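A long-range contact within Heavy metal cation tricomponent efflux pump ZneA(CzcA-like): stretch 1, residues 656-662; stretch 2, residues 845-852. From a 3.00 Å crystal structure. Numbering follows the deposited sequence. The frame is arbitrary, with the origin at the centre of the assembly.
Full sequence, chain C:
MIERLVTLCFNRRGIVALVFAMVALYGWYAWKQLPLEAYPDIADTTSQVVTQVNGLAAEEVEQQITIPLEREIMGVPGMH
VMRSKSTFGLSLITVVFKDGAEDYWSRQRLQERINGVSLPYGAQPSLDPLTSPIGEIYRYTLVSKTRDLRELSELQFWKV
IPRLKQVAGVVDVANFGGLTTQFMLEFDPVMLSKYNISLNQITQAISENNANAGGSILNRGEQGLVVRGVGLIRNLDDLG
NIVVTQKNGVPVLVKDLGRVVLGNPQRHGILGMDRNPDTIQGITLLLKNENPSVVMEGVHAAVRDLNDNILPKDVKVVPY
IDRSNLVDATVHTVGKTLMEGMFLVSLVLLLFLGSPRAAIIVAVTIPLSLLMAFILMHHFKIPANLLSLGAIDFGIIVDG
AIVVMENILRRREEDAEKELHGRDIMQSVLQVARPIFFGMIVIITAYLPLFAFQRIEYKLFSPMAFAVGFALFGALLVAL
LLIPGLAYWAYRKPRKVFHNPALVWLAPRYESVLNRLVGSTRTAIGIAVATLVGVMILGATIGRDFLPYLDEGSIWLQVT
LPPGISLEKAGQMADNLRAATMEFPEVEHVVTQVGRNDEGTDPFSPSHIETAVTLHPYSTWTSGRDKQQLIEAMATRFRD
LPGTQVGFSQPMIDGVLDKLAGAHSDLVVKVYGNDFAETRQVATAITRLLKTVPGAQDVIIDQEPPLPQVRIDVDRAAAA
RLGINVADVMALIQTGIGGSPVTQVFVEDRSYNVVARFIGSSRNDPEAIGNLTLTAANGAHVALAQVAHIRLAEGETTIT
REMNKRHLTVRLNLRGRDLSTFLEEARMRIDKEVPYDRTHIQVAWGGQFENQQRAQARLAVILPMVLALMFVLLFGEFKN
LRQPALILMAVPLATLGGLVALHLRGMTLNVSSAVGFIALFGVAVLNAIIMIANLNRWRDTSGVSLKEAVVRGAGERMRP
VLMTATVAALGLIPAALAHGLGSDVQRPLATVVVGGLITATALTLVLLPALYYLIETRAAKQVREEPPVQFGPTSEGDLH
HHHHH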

ATOM      1  N   VAL C 656      25.370   3.767  -8.642  1.00 37.52           N
ATOM      2  CA  VAL C 656      24.543   2.830  -9.393  1.00 34.16           C
ATOM      3  C   VAL C 656      25.392   1.688  -9.949  1.00 46.21           C
ATOM      4  O   VAL C 656      24.923   0.555 -10.034  1.00 59.72           O
ATOM      5  N   LEU C 657      26.641   1.983 -10.300  1.00 34.34           N
ATOM      6  CA  LEU C 657      27.583   0.942 -10.705  1.00 34.83           C
ATOM      7  C   LEU C 657      27.730  -0.078  -9.595  1.00 39.47           C
ATOM      8  O   LEU C 657      27.732  -1.283  -9.840  1.00 35.22           O
ATOM      9  N   ASP C 658      27.859   0.422  -8.367  1.00 48.88           N
ATOM     10  CA  ASP C 658      28.038  -0.437  -7.207  1.00 51.13           C
ATOM     11  C   ASP C 658      26.788  -1.248  -6.885  1.00 46.11           C
ATOM     12  O   ASP C 658      26.864  -2.457  -6.677  1.00 43.71           O
ATOM     13  N   LYS C 659      25.641  -0.579  -6.833  1.00 37.88           N
ATOM     14  CA  LYS C 659      24.385  -1.250  -6.536  1.00 34.24           C
ATOM     15  C   LYS C 659      24.056  -2.286  -7.608  1.00 38.26           C
ATOM     16  O   LYS C 659      23.384  -3.277  -7.333  1.00 48.49           O
ATOM     17  N   LEU C 660      24.540  -2.063  -8.827  1.00 37.52           N
ATOM     18  CA  LEU C 660      24.266  -2.976  -9.933  1.00 50.11           C
ATOM     19  C   LEU C 660      25.175  -4.197  -9.884  1.00 56.58           C
ATOM     20  O   LEU C 660      24.725  -5.305  -9.586  1.00 69.99           O
ATOM     21  N   ALA C 661      26.454  -3.990 -10.182  1.00 48.86           N
ATOM     22  CA  ALA C 661      27.433  -5.073 -10.191  1.00 53.48           C
ATOM     23  C   ALA C 661      27.741  -5.590  -8.784  1.00 47.42           C
ATOM     24  O   ALA C 661      27.362  -6.702  -8.416  1.00 44.43           O
ATOM     25  N   GLY C 662      28.435  -4.776  -8.001  1.00 40.43           N
ATOM     26  CA  GLY C 662      28.809  -5.156  -6.653  1.00 35.77           C
ATOM     27  C   GLY C 662      29.781  -4.152  -6.076  1.00 33.05           C
ATOM     28  O   GLY C 662      29.613  -3.677  -4.958  1.00 50.56           O
ATOM     29  N   TRP C 845      31.499 -12.495 -15.261  1.00 75.42           N
ATOM     30  CA  TRP C 845      31.726 -11.083 -15.551  1.00 62.81           C
ATOM     31  C   TRP C 845      30.493 -10.284 -15.145  1.00 78.48           C
ATOM     32  O   TRP C 845      29.377 -10.803 -15.171  1.00 85.05           O
ATOM     33  N   GLY C 846      30.693  -9.026 -14.761  1.00 81.48           N
ATOM     34  CA  GLY C 846      29.589  -8.191 -14.317  1.00 76.20           C
ATOM     35  C   GLY C 846      29.814  -6.713 -14.571  1.00 76.84           C
ATOM     36  O   GLY C 846      30.922  -6.295 -14.908  1.00 84.38           O
ATOM     37  N   GLY C 847      28.758  -5.920 -14.407  1.00 67.81           N
ATOM     38  CA  GLY C 847      28.843  -4.486 -14.615  1.00 69.54           C
ATOM     39  C   GLY C 847      28.087  -4.037 -15.849  1.00 87.90           C
ATOM     40  O   GLY C 847      26.953  -4.458 -16.083  1.00 85.13           O
ATOM     41  N   GLN C 848      28.717  -3.182 -16.647  1.00115.16           N
ATOM     42  CA  GLN C 848      28.104  -2.705 -17.882  1.00129.36           C
ATOM     43  C   GLN C 848      28.137  -3.774 -18.973  1.00136.16           C
ATOM     44  O   GLN C 848      27.653  -3.557 -20.083  1.00146.96           O
ATOM     45  N   PHE C 849      28.718  -4.923 -18.647  1.00123.03           N
ATOM     46  CA  PHE C 849      28.650  -6.097 -19.504  1.00112.19           C
ATOM     47  C   PHE C 849      27.196  -6.543 -19.606  1.00116.94           C
ATOM     48  O   PHE C 849      26.679  -6.783 -20.700  1.00123.12           O
ATOM     49  N   GLU C 850      26.537  -6.640 -18.454  1.00115.86           N
ATOM     50  CA  GLU C 850      25.131  -7.018 -18.407  1.00117.27           C
ATOM     51  C   GLU C 850      24.273  -5.952 -19.071  1.00115.90           C
ATOM     52  O   GLU C 850      23.280  -6.261 -19.735  1.00121.86           O
ATOM     53  N   ASN C 851      24.662  -4.695 -18.884  1.00109.47           N
ATOM     54  CA  ASN C 851      23.986  -3.588 -19.543  1.00104.31           C
ATOM     55  C   ASN C 851      24.036  -3.751 -21.065  1.00112.43           C
ATOM     56  O   ASN C 851      23.010  -3.648 -21.747  1.00115.14           O
ATOM     57  N   GLN C 852      25.230  -4.027 -21.584  1.00112.74           N
ATOM     58  CA  GLN C 852      25.426  -4.266 -23.011  1.00109.47           C
ATOM     59  C   GLN C 852      24.585  -5.438 -23.495  1.00106.97           C
ATOM     60  O   GLN C 852      23.960  -5.364 -24.555  1.00111.31           O
TER

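The end of the helix in stretch 1 packs against the turn where the strand of stretch 2 gives way to a helix, burying 232 Å² in total without a hydrogen bond between the two. Val-656 does not reach the other stretch. Leu-657 is the first residue to do so: its CA-to-CB bond runs sideways, but the m, t rotamer (chi1 -79°, chi2 -167°) brings the end of the side chain nearer, with CD2 4.3 Å from OE1 of Gln-848. That glutamine, with chi1 in m and chi2 in t, is poorly ordered, so this loose contact should be read with caution. Asp-658 and Lys-659 lie out of reach.

Leu-660, one turn beyond Val-656 and tied to it by a backbone hydrogen bond from Leu-660 N to Val-656 O (2.9 Å), points toward stretch 2 and has the largest area covered in the contact. In its t, t rotamer (chi1 -158°, chi2 151°) the two methyls diverge: CD2 lies 3.8 Å from the carbonyl O of Gly-847, while CD1 comes within 3.7 Å of OD1 of Asn-851, whose own side chain points toward stretch 1 with chi1 in m. Both are van der Waals contacts, since the leucine methyls offer no polar group to these oxygens.

Ala-661 also points toward stretch 2, and its CB rests 3.7 Å from CA of Gly-847. Here the backbones approach most closely, the CA atoms of Ala-661 and Gly-847 being 4.7 Å apart. The backbone angles of Gly-847 (phi 110°, psi -134°) by themselves call for glycine, because a CB would be jammed against the preceding carbonyl O; a CB there would point away from stretch 1. Gly-662, with positive phi, then leaves the helical path and makes no contact with stretch 2.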

ATOM      1  CB  VAL C 656      23.684   3.540 -10.494  1.00 35.39           C
ATOM      2  CG1 VAL C 656      23.966   5.034 -10.530  1.00 34.63           C
ATOM      3  CG2 VAL C 656      23.899   2.913 -11.867  1.00 36.99           C
ATOM      4  CB  LEU C 657      28.958   1.529 -11.000  1.00 34.20           C
ATOM      5  CG  LEU C 657      29.151   2.215 -12.344  1.00 37.73           C
ATOM      6  CD1 LEU C 657      30.633   2.456 -12.590  1.00 35.58           C
ATOM      7  CD2 LEU C 657      28.531   1.383 -13.453  1.00 37.14           C
ATOM      8  CB  ASP C 658      28.427   0.396  -5.996  1.00 62.73           C
ATOM      9  CG  ASP C 658      28.740  -0.454  -4.793  1.00 75.16           C
ATOM     10  OD1 ASP C 658      27.799  -0.807  -4.048  1.00 79.29           O
ATOM     11  OD2 ASP C 658      29.932  -0.771  -4.598  1.00 77.68           O
ATOM     12  CB  LYS C 659      23.246  -0.235  -6.416  1.00 34.18           C
ATOM     13  CG  LYS C 659      23.331   0.700  -5.217  1.00 32.62           C
ATOM     14  CD  LYS C 659      22.812   0.033  -3.967  1.00 32.55           C
ATOM     15  CE  LYS C 659      23.298   0.758  -2.733  1.00 31.01           C
ATOM     16  NZ  LYS C 659      23.098  -0.059  -1.507  1.00 32.33           N
ATOM     17  CB  LEU C 660      24.413  -2.257 -11.275  1.00 60.98           C
ATOM     18  CG  LEU C 660      23.697  -2.870 -12.479  1.00 68.98           C
ATOM     19  CD1 LEU C 660      23.334  -1.783 -13.484  1.00 74.69           C
ATOM     20  CD2 LEU C 660      24.547  -3.947 -13.136  1.00 61.96           C
ATOM     21  CB  ALA C 661      28.710  -4.617 -10.881  1.00 56.61           C
ATOM     22  CB  TRP C 845      32.032 -10.878 -17.037  1.00 49.47           C
ATOM     23  CG  TRP C 845      33.433 -11.250 -17.403  1.00 52.51           C
ATOM     24  CD1 TRP C 845      33.924 -12.508 -17.612  1.00 53.69           C
ATOM     25  CD2 TRP C 845      34.534 -10.354 -17.588  1.00 53.08           C
ATOM     26  NE1 TRP C 845      35.263 -12.448 -17.915  1.00 54.15           N
ATOM     27  CE2 TRP C 845      35.661 -11.136 -17.909  1.00 57.14           C
ATOM     28  CE3 TRP C 845      34.678  -8.966 -17.515  1.00 51.26           C
ATOM     29  CZ2 TRP C 845      36.912 -10.574 -18.157  1.00 59.48           C
ATOM     30  CZ3 TRP C 845      35.919  -8.412 -17.762  1.00 51.82           C
ATOM     31  CH2 TRP C 845      37.019  -9.213 -18.080  1.00 56.23           C
ATOM     32  CB  GLN C 848      28.765  -1.409 -18.361  1.00129.40           C
ATOM     33  CG  GLN C 848      28.401  -0.189 -17.521  1.00124.49           C
ATOM     34  CD  GLN C 848      28.962   1.104 -18.081  1.00121.05           C
ATOM     35  OE1 GLN C 848      28.573   2.196 -17.663  1.00116.13           O
ATOM     36  NE2 GLN C 848      29.882   0.989 -19.029  1.00124.32           N
ATOM     37  CB  PHE C 849      29.521  -7.216 -18.923  1.00100.78           C
ATOM     38  CG  PHE C 849      29.227  -8.582 -19.488  1.00 98.33           C
ATOM     39  CD1 PHE C 849      28.458  -9.488 -18.776  1.00 95.12           C
ATOM     40  CD2 PHE C 849      29.723  -8.961 -20.725  1.00 95.78           C
ATOM     41  CE1 PHE C 849      28.189 -10.743 -19.288  1.00 94.23           C
ATOM     42  CE2 PHE C 849      29.458 -10.216 -21.240  1.00 94.88           C
ATOM     43  CZ  PHE C 849      28.688 -11.107 -20.523  1.00 94.05           C
ATOM     44  CB  GLU C 850      24.675  -7.246 -16.965  1.00114.62           C
ATOM     45  CG  GLU C 850      23.179  -7.490 -16.827  1.00113.70           C
ATOM     46  CD  GLU C 850      22.807  -8.145 -15.514  1.00110.00           C
ATOM     47  OE1 GLU C 850      21.848  -7.677 -14.865  1.00110.82           O
ATOM     48  OE2 GLU C 850      23.468  -9.137 -15.138  1.00106.37           O
ATOM     49  CB  ASN C 851      24.596  -2.247 -19.113  1.00 88.36           C
ATOM     50  CG  ASN C 851      24.222  -1.857 -17.689  1.00 72.42           C
ATOM     51  OD1 ASN C 851      23.269  -2.389 -17.116  1.00 70.37           O
ATOM     52  ND2 ASN C 851      24.964  -0.913 -17.119  1.00 58.16           N
ATOM     53  CB  GLN C 852      26.900  -4.544 -23.314  1.00113.53           C
ATOM     54  CG  GLN C 852      27.186  -4.861 -24.778  1.00116.31           C
ATOM     55  CD  GLN C 852      28.474  -5.648 -24.968  1.00122.17           C
ATOM     56  OE1 GLN C 852      29.451  -5.141 -25.521  1.00125.90           O
ATOM     57  NE2 GLN C 852      28.478  -6.899 -24.517  1.00120.96           N
TER